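Local coordinates for protein ubiquinol-cytochrome C chaperone (Brucella abortus NCTC 8038, PDB 6RWT) that probably acts as an assembly chaperone of respiratory complex III, binding newly made cytochrome b as its mitochondrial homologue Cbp3 does, at residues V25-Q30 with S51-L56; R32-F37 with Y47-L52; E78-V83 with R106-R111. All blocks are in the same frame, centred on the assembly; numbering follows the deposited sequence.

Contact 1 (V25-Q30 with S51-L56); sequences VAAARQ and SLHIFL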
loop_
_atom_site.group_PDB
_atom_site.type_symbol
_atom_site.label_atom_id
_atom_site.label_comp_id
_atom_site.label_asym_id
_atom_site.label_seq_id
_atom_site.Cartn_x
_atom_site.Cartn_y
_atom_site.Cartn_z
ATOM N N VAL A 25 4.793 -4.797 3.952
ATOM C CA VAL A 25 5.581 -5.616 3.015
ATOM C C VAL A 25 5.185 -7.105 3.101
ATOM O O VAL A 25 5.006 -7.768 2.073
ATOM C CB VAL A 25 7.103 -5.421 3.244
ATOM C CG1 VAL A 25 7.940 -6.465 2.509
ATOM C CG2 VAL A 25 7.524 -4.016 2.819
ATOM N N ALA A 26 5.032 -7.619 4.319
ATOM C CA ALA A 26 4.611 -9.013 4.521
ATOM C C ALA A 26 3.227 -9.280 3.924
ATOM O O ALA A 26 3.006 -10.310 3.277
ATOM C CB ALA A 26 4.625 -9.366 6.002
ATOM N N ALA A 27 2.297 -8.352 4.132
ATOM C CA ALA A 27 0.950 -8.490 3.557
ATOM C C ALA A 27 0.974 -8.566 2.020
ATOM O O ALA A 27 0.269 -9.376 1.429
ATOM C CB ALA A 27 0.036 -7.372 4.046
ATOM N N ALA A 28 1.808 -7.740 1.388
ATOM C CA ALA A 28 1.958 -7.731 -0.076
ATOM C C ALA A 28 2.606 -8.998 -0.664
ATOM O O ALA A 28 2.434 -9.276 -1.856
ATOM C CB ALA A 28 2.753 -6.499 -0.505
ATOM N N ARG A 29 3.348 -9.749 0.162
ATOM C CA ARG A 29 4.031 -10.987 -0.250
ATOM C C ARG A 29 3.222 -12.283 -0.056
ATOM O O ARG A 29 3.742 -13.369 -0.344
ATOM C CB ARG A 29 5.380 -11.108 0.483
ATOM C CG ARG A 29 6.417 -10.100 0.023
ATOM C CD ARG A 29 7.689 -10.162 0.856
ATOM N NE ARG A 29 8.731 -9.278 0.334
ATOM C CZ ARG A 29 9.874 -8.970 0.956
ATOM N NH1 ARG A 29 10.163 -9.454 2.165
ATOM N NH2 ARG A 29 10.739 -8.151 0.361
ATOM N N GLN A 30 1.973 -12.195 0.422
ATOM C CA GLN A 30 1.139 -13.405 0.653
ATOM C C GLN A 30 1.031 -14.246 -0.630
ATOM O O GLN A 30 0.753 -13.710 -1.706
ATOM C CB GLN A 30 -0.255 -13.026 1.189
ATOM C CG GLN A 30 -0.236 -12.458 2.612
ATOM C CD GLN A 30 -1.578 -11.912 3.046
ATOM O OE1 GLN A 30 -1.920 -10.752 2.779
ATOM N NE2 GLN A 30 -2.347 -12.743 3.726
ATOM N N SER A 51 2.207 -1.428 -3.780
ATOM C CA SER A 51 1.475 -0.162 -3.924
ATOM C C SER A 51 0.015 -0.255 -3.447
ATOM O O SER A 51 -0.493 0.687 -2.828
ATOM C CB SER A 51 1.561 0.363 -5.371
ATOM O OG SER A 51 0.976 -0.521 -6.307
ATOM N N LEU A 52 -0.645 -1.388 -3.713
ATOM C CA LEU A 52 -2.007 -1.611 -3.205
ATOM C C LEU A 52 -2.057 -1.534 -1.671
ATOM O O LEU A 52 -2.950 -0.893 -1.110
ATOM C CB LEU A 52 -2.552 -2.964 -3.703
ATOM C CG LEU A 52 -3.887 -3.454 -3.138
ATOM C CD1 LEU A 52 -5.005 -2.473 -3.462
ATOM C CD2 LEU A 52 -4.218 -4.840 -3.686
ATOM N N HIS A 53 -1.110 -2.204 -1.008
ATOM C CA HIS A 53 -1.085 -2.261 0.461
ATOM C C HIS A 53 -0.638 -0.929 1.094
ATOM O O HIS A 53 -1.180 -0.513 2.131
ATOM C CB HIS A 53 -0.260 -3.478 0.944
ATOM C CG HIS A 53 -0.952 -4.790 0.710
ATOM N ND1 HIS A 53 -0.987 -5.423 -0.519
ATOM C CD2 HIS A 53 -1.676 -5.567 1.550
ATOM C CE1 HIS A 53 -1.697 -6.537 -0.415
ATOM N NE2 HIS A 53 -2.135 -6.639 0.826
ATOM N N ILE A 54 0.305 -0.235 0.451
ATOM C CA ILE A 54 0.676 1.122 0.860
ATOM C C ILE A 54 -0.529 2.081 0.727
ATOM O O ILE A 54 -0.839 2.828 1.666
ATOM C CB ILE A 54 1.911 1.634 0.061
ATOM C CG1 ILE A 54 3.166 0.839 0.438
ATOM C CG2 ILE A 54 2.128 3.134 0.257
ATOM C CD1 ILE A 54 3.768 1.154 1.800
ATOM N N PHE A 55 -1.225 2.020 -0.414
ATOM C CA PHE A 55 -2.443 2.797 -0.612
ATOM C C PHE A 55 -3.448 2.586 0.537
ATOM O O PHE A 55 -4.019 3.542 1.054
ATOM C CB PHE A 55 -3.130 2.471 -1.959
ATOM C CG PHE A 55 -4.612 2.723 -1.935
ATOM C CD1 PHE A 55 -5.107 3.999 -2.120
ATOM C CD2 PHE A 55 -5.508 1.688 -1.651
ATOM C CE1 PHE A 55 -6.475 4.246 -2.038
ATOM C CE2 PHE A 55 -6.868 1.927 -1.557
ATOM C CZ PHE A 55 -7.351 3.211 -1.758
ATOM N N LEU A 56 -3.701 1.328 0.892
ATOM C CA LEU A 56 -4.666 1.031 1.964
ATOM C C LEU A 56 -4.289 1.724 3.273
ATOM O O LEU A 56 -5.160 2.276 3.959
ATOM C CB LEU A 56 -4.829 -0.480 2.175
ATOM C CG LEU A 56 -5.791 -1.182 1.211
ATOM C CD1 LEU A 56 -5.527 -2.681 1.140
ATOM C CD2 LEU A 56 -7.243 -0.913 1.593
#
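The imidazole of H53 lies flat against the last turn of helix 2-28, with one face turned to the backbone where A27 joins A28. The amide N of A28 sits 3.9 Å above the ring plane of H53 and over its centre, whereas the carbonyl carbon of A27 is shifted toward the rim. The CA of A28 completes this layer as a CH-pi donor, 4.0 Å from the centroid of the H53 ring and 21° off the ring normal. The two alanine methyls meet different parts of the ring: CB of A27 comes within 3.5 Å of CD2 of H53, and CB of A28 lies 3.9 Å from ND1 of H53.

H53 reaches this position with CG anti to its own carbonyl carbon (chi1 -72°), which carries the imidazole outward from helix 43-61 toward the alanines. With only methyls on A27 and A28, the two backbones can come close, the CA atoms of A28 and H53 being 6.3 Å apart.

Both ring nitrogens are satisfied by neighbours within the fold. ND1 of H53 is hydrogen-bonded to O of M49, one turn earlier in the same helix, and NE2 to OH of Y151. These two bonds, on different sides of the ring, fix its rotation, so that a polar ring is buried without losing its hydrogen bonds while its face does the packing.

The contact is a buried one, close to the centre of this all-helical chain. It joins the C-terminal end of helix 2-28 to the middle of helix 43-61; Y151 brings in helix 145-161, and Y174 packs against both A27 and H53. Elsewhere around helix 43-61, F55 touches helix 100-120 and I54 touches helix 66-89.

Contact 2 (R32-F37 with Y47-L52); sequences RFYAQF and YEMLSL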
loop_
_atom_site.group_PDB
_atom_site.type_symbol
_atom_site.label_atom_id
_atom_site.label_comp_id
_atom_site.label_asym_id
_atom_site.label_seq_id
_atom_site.Cartn_x
_atom_site.Cartn_y
_atom_site.Cartn_z
ATOM N N ARG A 32 -0.968 -16.538 -1.978
ATOM C CA ARG A 32 -2.215 -16.728 -2.732
ATOM C C ARG A 32 -2.391 -15.734 -3.889
ATOM O O ARG A 32 -2.967 -16.089 -4.915
ATOM C CB ARG A 32 -3.443 -16.677 -1.806
ATOM C CG ARG A 32 -4.710 -17.240 -2.436
ATOM C CD ARG A 32 -5.898 -17.238 -1.484
ATOM N NE ARG A 32 -7.052 -17.941 -2.058
ATOM C CZ ARG A 32 -8.272 -17.978 -1.522
ATOM N NH1 ARG A 32 -8.543 -17.338 -0.382
ATOM N NH2 ARG A 32 -9.241 -18.661 -2.136
ATOM N N PHE A 33 -1.888 -14.503 -3.744
ATOM C CA PHE A 33 -1.995 -13.524 -4.837
ATOM C C PHE A 33 -1.362 -14.069 -6.125
ATOM O O PHE A 33 -1.917 -13.912 -7.205
ATOM C CB PHE A 33 -1.300 -12.187 -4.516
ATOM C CG PHE A 33 -1.806 -11.475 -3.281
ATOM C CD1 PHE A 33 -3.170 -11.299 -3.040
ATOM C CD2 PHE A 33 -0.895 -10.916 -2.381
ATOM C CE1 PHE A 33 -3.607 -10.625 -1.904
ATOM C CE2 PHE A 33 -1.331 -10.242 -1.254
ATOM C CZ PHE A 33 -2.694 -10.098 -1.013
ATOM N N TYR A 34 -0.206 -14.719 -5.981
ATOM C CA TYR A 34 0.625 -15.145 -7.107
ATOM C C TYR A 34 0.322 -16.581 -7.563
ATOM O O TYR A 34 0.520 -16.926 -8.732
ATOM C CB TYR A 34 2.106 -14.994 -6.738
ATOM C CG TYR A 34 2.451 -13.611 -6.189
ATOM C CD1 TYR A 34 2.706 -12.528 -7.046
ATOM C CD2 TYR A 34 2.464 -13.373 -4.816
ATOM C CE1 TYR A 34 3.001 -11.261 -6.536
ATOM C CE2 TYR A 34 2.756 -12.115 -4.299
ATOM C CZ TYR A 34 3.025 -11.058 -5.159
ATOM O OH TYR A 34 3.315 -9.809 -4.633
ATOM N N ALA A 35 -0.139 -17.418 -6.645
ATOM C CA ALA A 35 -0.576 -18.758 -7.007
ATOM C C ALA A 35 -2.018 -18.668 -7.548
ATOM O O ALA A 35 -2.199 -18.398 -8.740
ATOM C CB ALA A 35 -0.436 -19.714 -5.828
ATOM N N GLN A 36 -3.032 -18.820 -6.701
ATOM C CA GLN A 36 -4.414 -18.928 -7.188
ATOM C C GLN A 36 -4.904 -17.715 -7.993
ATOM O O GLN A 36 -5.522 -17.892 -9.038
ATOM C CB GLN A 36 -5.394 -19.224 -6.041
ATOM C CG GLN A 36 -6.822 -19.482 -6.520
ATOM C CD GLN A 36 -7.786 -19.863 -5.412
ATOM O OE1 GLN A 36 -7.478 -19.747 -4.225
ATOM N NE2 GLN A 36 -8.973 -20.319 -5.803
ATOM N N PHE A 37 -4.618 -16.493 -7.524
ATOM C CA PHE A 37 -5.209 -15.290 -8.142
ATOM C C PHE A 37 -4.536 -14.858 -9.454
ATOM O O PHE A 37 -5.073 -13.998 -10.156
ATOM C CB PHE A 37 -5.230 -14.095 -7.169
ATOM C CG PHE A 37 -6.134 -14.250 -5.961
ATOM C CD1 PHE A 37 -6.889 -15.405 -5.710
ATOM C CD2 PHE A 37 -6.200 -13.205 -5.033
ATOM C CE1 PHE A 37 -7.690 -15.496 -4.577
ATOM C CE2 PHE A 37 -6.999 -13.298 -3.903
ATOM C CZ PHE A 37 -7.749 -14.444 -3.678
ATOM N N TYR A 47 5.346 -4.932 -7.500
ATOM C CA TYR A 47 5.053 -3.503 -7.288
ATOM C C TYR A 47 3.532 -3.245 -7.141
ATOM O O TYR A 47 3.115 -2.446 -6.280
ATOM C CB TYR A 47 5.677 -2.607 -8.389
ATOM C CG TYR A 47 5.101 -1.201 -8.360
ATOM C CD1 TYR A 47 5.648 -0.216 -7.544
ATOM C CD2 TYR A 47 3.938 -0.885 -9.082
ATOM C CE1 TYR A 47 5.091 1.059 -7.480
ATOM C CE2 TYR A 47 3.362 0.378 -9.014
ATOM C CZ TYR A 47 3.936 1.350 -8.213
ATOM O OH TYR A 47 3.360 2.600 -8.127
ATOM N N GLU A 48 2.702 -3.903 -7.965
ATOM C CA GLU A 48 1.248 -3.693 -7.867
ATOM C C GLU A 48 0.736 -4.113 -6.480
ATOM O O GLU A 48 -0.114 -3.437 -5.898
ATOM C CB GLU A 48 0.467 -4.424 -8.979
ATOM C CG GLU A 48 0.706 -3.944 -10.417
ATOM C CD GLU A 48 0.393 -2.468 -10.664
ATOM O OE1 GLU A 48 -0.399 -1.860 -9.911
ATOM O OE2 GLU A 48 0.930 -1.902 -11.651
ATOM N N MET A 49 1.255 -5.211 -5.939
ATOM C CA MET A 49 0.850 -5.640 -4.592
ATOM C C MET A 49 1.393 -4.710 -3.494
ATOM O O MET A 49 0.651 -4.359 -2.560
ATOM C CB MET A 49 1.239 -7.105 -4.322
ATOM C CG MET A 49 0.477 -8.141 -5.163
ATOM S SD MET A 49 -1.321 -8.120 -4.937
ATOM C CE MET A 49 -1.806 -7.085 -6.300
ATOM N N LEU A 50 2.644 -4.266 -3.596
ATOM C CA LEU A 50 3.163 -3.332 -2.585
ATOM C C LEU A 50 2.385 -2.007 -2.591
ATOM O O LEU A 50 1.949 -1.532 -1.545
ATOM C CB LEU A 50 4.664 -3.086 -2.762
ATOM C CG LEU A 50 5.324 -2.158 -1.729
ATOM C CD1 LEU A 50 5.273 -2.717 -0.309
ATOM C CD2 LEU A 50 6.758 -1.856 -2.130
ATOM N N SER A 51 2.207 -1.428 -3.780
ATOM C CA SER A 51 1.475 -0.162 -3.924
ATOM C C SER A 51 0.015 -0.255 -3.447
ATOM O O SER A 51 -0.493 0.687 -2.828
ATOM C CB SER A 51 1.561 0.363 -5.371
ATOM O OG SER A 51 0.976 -0.521 -6.307
ATOM N N LEU A 52 -0.645 -1.388 -3.713
ATOM C CA LEU A 52 -2.007 -1.611 -3.205
ATOM C C LEU A 52 -2.057 -1.534 -1.671
ATOM O O LEU A 52 -2.950 -0.893 -1.110
ATOM C CB LEU A 52 -2.552 -2.964 -3.703
ATOM C CG LEU A 52 -3.887 -3.454 -3.138
ATOM C CD1 LEU A 52 -5.005 -2.473 -3.462
ATOM C CD2 LEU A 52 -4.218 -4.840 -3.686
#
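M49 reaches from helix 43-61 to both F33 and Y34, and the principal interaction is a Met-aromatic contact. SD of M49 stands over one face of the F33 ring, 4.0 Å from the centroid and 20° off the normal, displaced toward the CG side, where SD of M49 is 3.8 Å from CG of F33. The bend at chi2 (-60°) folds SD of M49 over the ring. F33 also packs edge-to-face on Y151 of helix 145-161.

Apolar packing adds Y34, whose side chain runs past M49 in the opposite direction, with CZ of Y34 3.9 Å from CG of M49. The hydroxyl lies against the methylenes, OH of Y34 being 3.3 Å from CG of M49 and 3.4 Å from CB of M49.

Polar bonding lies beside this contact. OH of Y34 is hydrogen-bonded to O of A28, at the end of helix 2-28. Within the loop, NE and NH2 of R32 grip OE1 of Q36 side-on, each at 2.9 Å.

The chemistry thus pairs a polarisable sulfur with an aromatic face, consistent with dispersion attraction between the loop and helix 43-61, while the Y34 hydroxyl rests on methionine methylenes without giving up its backbone hydrogen bond.

Contact 3 (E78-V83 with R106-R111); sequences EFFKDV and RMFYGR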
loop_
_atom_site.group_PDB
_atom_site.type_symbol
_atom_site.label_atom_id
_atom_site.label_comp_id
_atom_site.label_asym_id
_atom_site.label_seq_id
_atom_site.Cartn_x
_atom_site.Cartn_y
_atom_site.Cartn_z
ATOM N N GLU A 78 9.348 5.815 2.945
ATOM C CA GLU A 78 9.973 4.478 2.863
ATOM C C GLU A 78 9.606 3.759 1.556
ATOM O O GLU A 78 10.464 3.109 0.931
ATOM C CB GLU A 78 9.598 3.620 4.077
ATOM C CG GLU A 78 10.177 4.078 5.416
ATOM C CD GLU A 78 11.697 4.084 5.456
ATOM O OE1 GLU A 78 12.332 3.094 5.009
ATOM O OE2 GLU A 78 12.259 5.091 5.934
ATOM N N PHE A 79 8.342 3.884 1.143
ATOM C CA PHE A 79 7.850 3.312 -0.129
ATOM C C PHE A 79 8.612 3.858 -1.337
ATOM O O PHE A 79 9.114 3.093 -2.145
ATOM C CB PHE A 79 6.348 3.579 -0.261
ATOM C CG PHE A 79 5.755 3.224 -1.604
ATOM C CD1 PHE A 79 5.692 1.905 -2.041
ATOM C CD2 PHE A 79 5.214 4.220 -2.417
ATOM C CE1 PHE A 79 5.108 1.595 -3.260
ATOM C CE2 PHE A 79 4.629 3.913 -3.634
ATOM C CZ PHE A 79 4.575 2.597 -4.057
ATOM N N PHE A 80 8.746 5.177 -1.439
ATOM C CA PHE A 80 9.427 5.754 -2.601
ATOM C C PHE A 80 10.935 5.440 -2.615
ATOM O O PHE A 80 11.498 5.251 -3.692
ATOM C CB PHE A 80 9.120 7.256 -2.750
ATOM C CG PHE A 80 7.707 7.539 -3.208
ATOM C CD1 PHE A 80 7.246 7.041 -4.431
ATOM C CD2 PHE A 80 6.833 8.286 -2.431
ATOM C CE1 PHE A 80 5.949 7.285 -4.866
ATOM C CE2 PHE A 80 5.535 8.538 -2.866
ATOM C CZ PHE A 80 5.093 8.035 -4.081
ATOM N N LYS A 81 11.576 5.333 -1.441
ATOM C CA LYS A 81 12.971 4.836 -1.386
ATOM C C LYS A 81 13.091 3.396 -1.932
ATOM O O LYS A 81 14.026 3.079 -2.682
ATOM C CB LYS A 81 13.544 4.918 0.035
ATOM C CG LYS A 81 13.815 6.339 0.520
ATOM C CD LYS A 81 14.571 6.412 1.850
ATOM C CE LYS A 81 13.771 5.949 3.055
ATOM N NZ LYS A 81 14.453 6.272 4.352
ATOM N N ASP A 82 12.140 2.552 -1.526
ATOM C CA ASP A 82 12.003 1.169 -1.993
ATOM C C ASP A 82 11.852 1.094 -3.520
ATOM O O ASP A 82 12.588 0.374 -4.195
ATOM C CB ASP A 82 10.770 0.561 -1.296
ATOM C CG ASP A 82 10.703 -0.945 -1.384
ATOM O OD1 ASP A 82 11.126 -1.520 -2.400
ATOM O OD2 ASP A 82 10.179 -1.552 -0.426
ATOM N N VAL A 83 10.904 1.859 -4.057
ATOM C CA VAL A 83 10.604 1.840 -5.509
ATOM C C VAL A 83 11.774 2.402 -6.341
ATOM O O VAL A 83 12.114 1.848 -7.398
ATOM C CB VAL A 83 9.270 2.532 -5.864
ATOM C CG1 VAL A 83 8.979 2.379 -7.351
ATOM C CG2 VAL A 83 8.109 1.907 -5.106
ATOM N N ARG A 106 3.641 10.346 -9.553
ATOM C CA ARG A 106 2.424 10.460 -10.371
ATOM C C ARG A 106 1.858 9.084 -10.754
ATOM O O ARG A 106 0.637 8.908 -10.759
ATOM C CB ARG A 106 2.692 11.319 -11.623
ATOM C CG ARG A 106 1.492 11.567 -12.529
ATOM C CD ARG A 106 1.807 12.639 -13.570
ATOM N NE ARG A 106 0.746 12.788 -14.576
ATOM C CZ ARG A 106 0.716 13.713 -15.540
ATOM N NH1 ARG A 106 -0.299 13.732 -16.400
ATOM N NH2 ARG A 106 1.696 14.614 -15.673
ATOM N N MET A 107 2.731 8.121 -11.073
ATOM C CA MET A 107 2.300 6.738 -11.391
ATOM C C MET A 107 1.582 6.115 -10.191
ATOM O O MET A 107 0.548 5.459 -10.361
ATOM C CB MET A 107 3.495 5.865 -11.831
ATOM C CG MET A 107 3.154 4.447 -12.299
ATOM S SD MET A 107 4.626 3.533 -12.805
ATOM C CE MET A 107 5.259 3.034 -11.206
ATOM N N PHE A 108 2.116 6.338 -8.988
ATOM C CA PHE A 108 1.474 5.842 -7.772
ATOM C C PHE A 108 0.132 6.540 -7.505
ATOM O O PHE A 108 -0.923 5.895 -7.552
ATOM C CB PHE A 108 2.399 5.961 -6.539
ATOM C CG PHE A 108 1.728 5.552 -5.248
ATOM C CD1 PHE A 108 1.400 4.216 -5.011
ATOM C CD2 PHE A 108 1.349 6.497 -4.308
ATOM C CE1 PHE A 108 0.756 3.833 -3.837
ATOM C CE2 PHE A 108 0.699 6.121 -3.131
ATOM C CZ PHE A 108 0.392 4.781 -2.900
ATOM N N TYR A 109 0.159 7.835 -7.226
ATOM C CA TYR A 109 -1.061 8.548 -6.810
ATOM C C TYR A 109 -2.177 8.524 -7.866
ATOM O O TYR A 109 -3.360 8.399 -7.521
ATOM C CB TYR A 109 -0.742 9.987 -6.370
ATOM C CG TYR A 109 0.023 10.065 -5.055
ATOM C CD1 TYR A 109 -0.585 9.714 -3.848
ATOM C CD2 TYR A 109 1.357 10.486 -5.013
ATOM C CE1 TYR A 109 0.111 9.771 -2.643
ATOM C CE2 TYR A 109 2.060 10.548 -3.815
ATOM C CZ TYR A 109 1.434 10.191 -2.628
ATOM O OH TYR A 109 2.129 10.259 -1.428
ATOM N N GLY A 110 -1.808 8.617 -9.141
ATOM C CA GLY A 110 -2.784 8.572 -10.230
ATOM C C GLY A 110 -3.509 7.244 -10.376
ATOM O O GLY A 110 -4.738 7.213 -10.509
ATOM N N ARG A 111 -2.760 6.144 -10.329
ATOM C CA ARG A 111 -3.329 4.822 -10.603
ATOM C C ARG A 111 -4.075 4.218 -9.414
ATOM O O ARG A 111 -4.985 3.421 -9.621
ATOM C CB ARG A 111 -2.252 3.858 -11.114
ATOM C CG ARG A 111 -1.670 4.288 -12.456
ATOM C CD ARG A 111 -0.480 3.457 -12.901
ATOM N NE ARG A 111 -0.833 2.118 -13.384
ATOM C CZ ARG A 111 -0.352 0.959 -12.925
ATOM N NH1 ARG A 111 0.503 0.906 -11.899
ATOM N NH2 ARG A 111 -0.752 -0.180 -13.487
#
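F108 meets F79 and F80 at once, each in a different attitude. The F79 ring comes to one face of F108: CE2 of F79 stands 3.5 Å above the F108 plane, offset toward the rim, and its closest atom there is CD1 of F108. The two planes are inclined at 56° with centroids 4.8 Å apart, an oblique pairing. F80 is turned almost perpendicular to F108, its plane at 88°, but the centroids are 6.0 Å apart and the approach is longer, CZ and CE1 of F80 lying against CD2 and CB of F108, each pair at 4.1 Å.

Different first torsions separate the two neighbours on helix 66-89. F79 extends with CG anti to its backbone N, whereas CG of F80 lies beside its own N, and CD2 of F79 rests over the centre of the F80 ring.

F79, F80 and F108 make an aromatic cluster between helix 66-89 and helix 100-120, whose local axes approach to 12.5 Å, with 123° between their directions. Such a wide separation is spanned by rings from both sides rather than by close backbone packing. Helix 43-61 borders the cluster, with Y47 and I54 touching F79.

Y109 extends the aromatic surface outward. CE2 of Y109 meets the edge of the F80 ring near its plane, 3.9 Å from CZ of F80, and the Y109 ring in turn has CD2 of F108 over its centre. While F79 and F108 are buried, Y109 is exposed, and a bound acetate, probably from the crystallisation liquor, lies about 4 Å from its side chain.

How the contacts relate
Helix 43-61 ties the three contacts together. Contacts 1 and 2 both use it directly and share S51 and L52, while contact 3 lies against it through F79 and F108, I54 CG1 coming within 3.7 Å of F79 CD1. Contacts 1 and 2 are buried, contact 1 nearer the chain centre; contact 3 grades from buried phenylalanines to an exposed tyrosine. The chemistry changes accordingly: a hydrogen-bonded imidazole on alanine backbone in contact 1, sulfur on an aromatic ring in contact 2, and hydrocarbon rings alone at the heart of contact 3. A salt bridge between E48 OE2 and R111 NH1 (2.9 Å) links the segments of contacts 2 and 3.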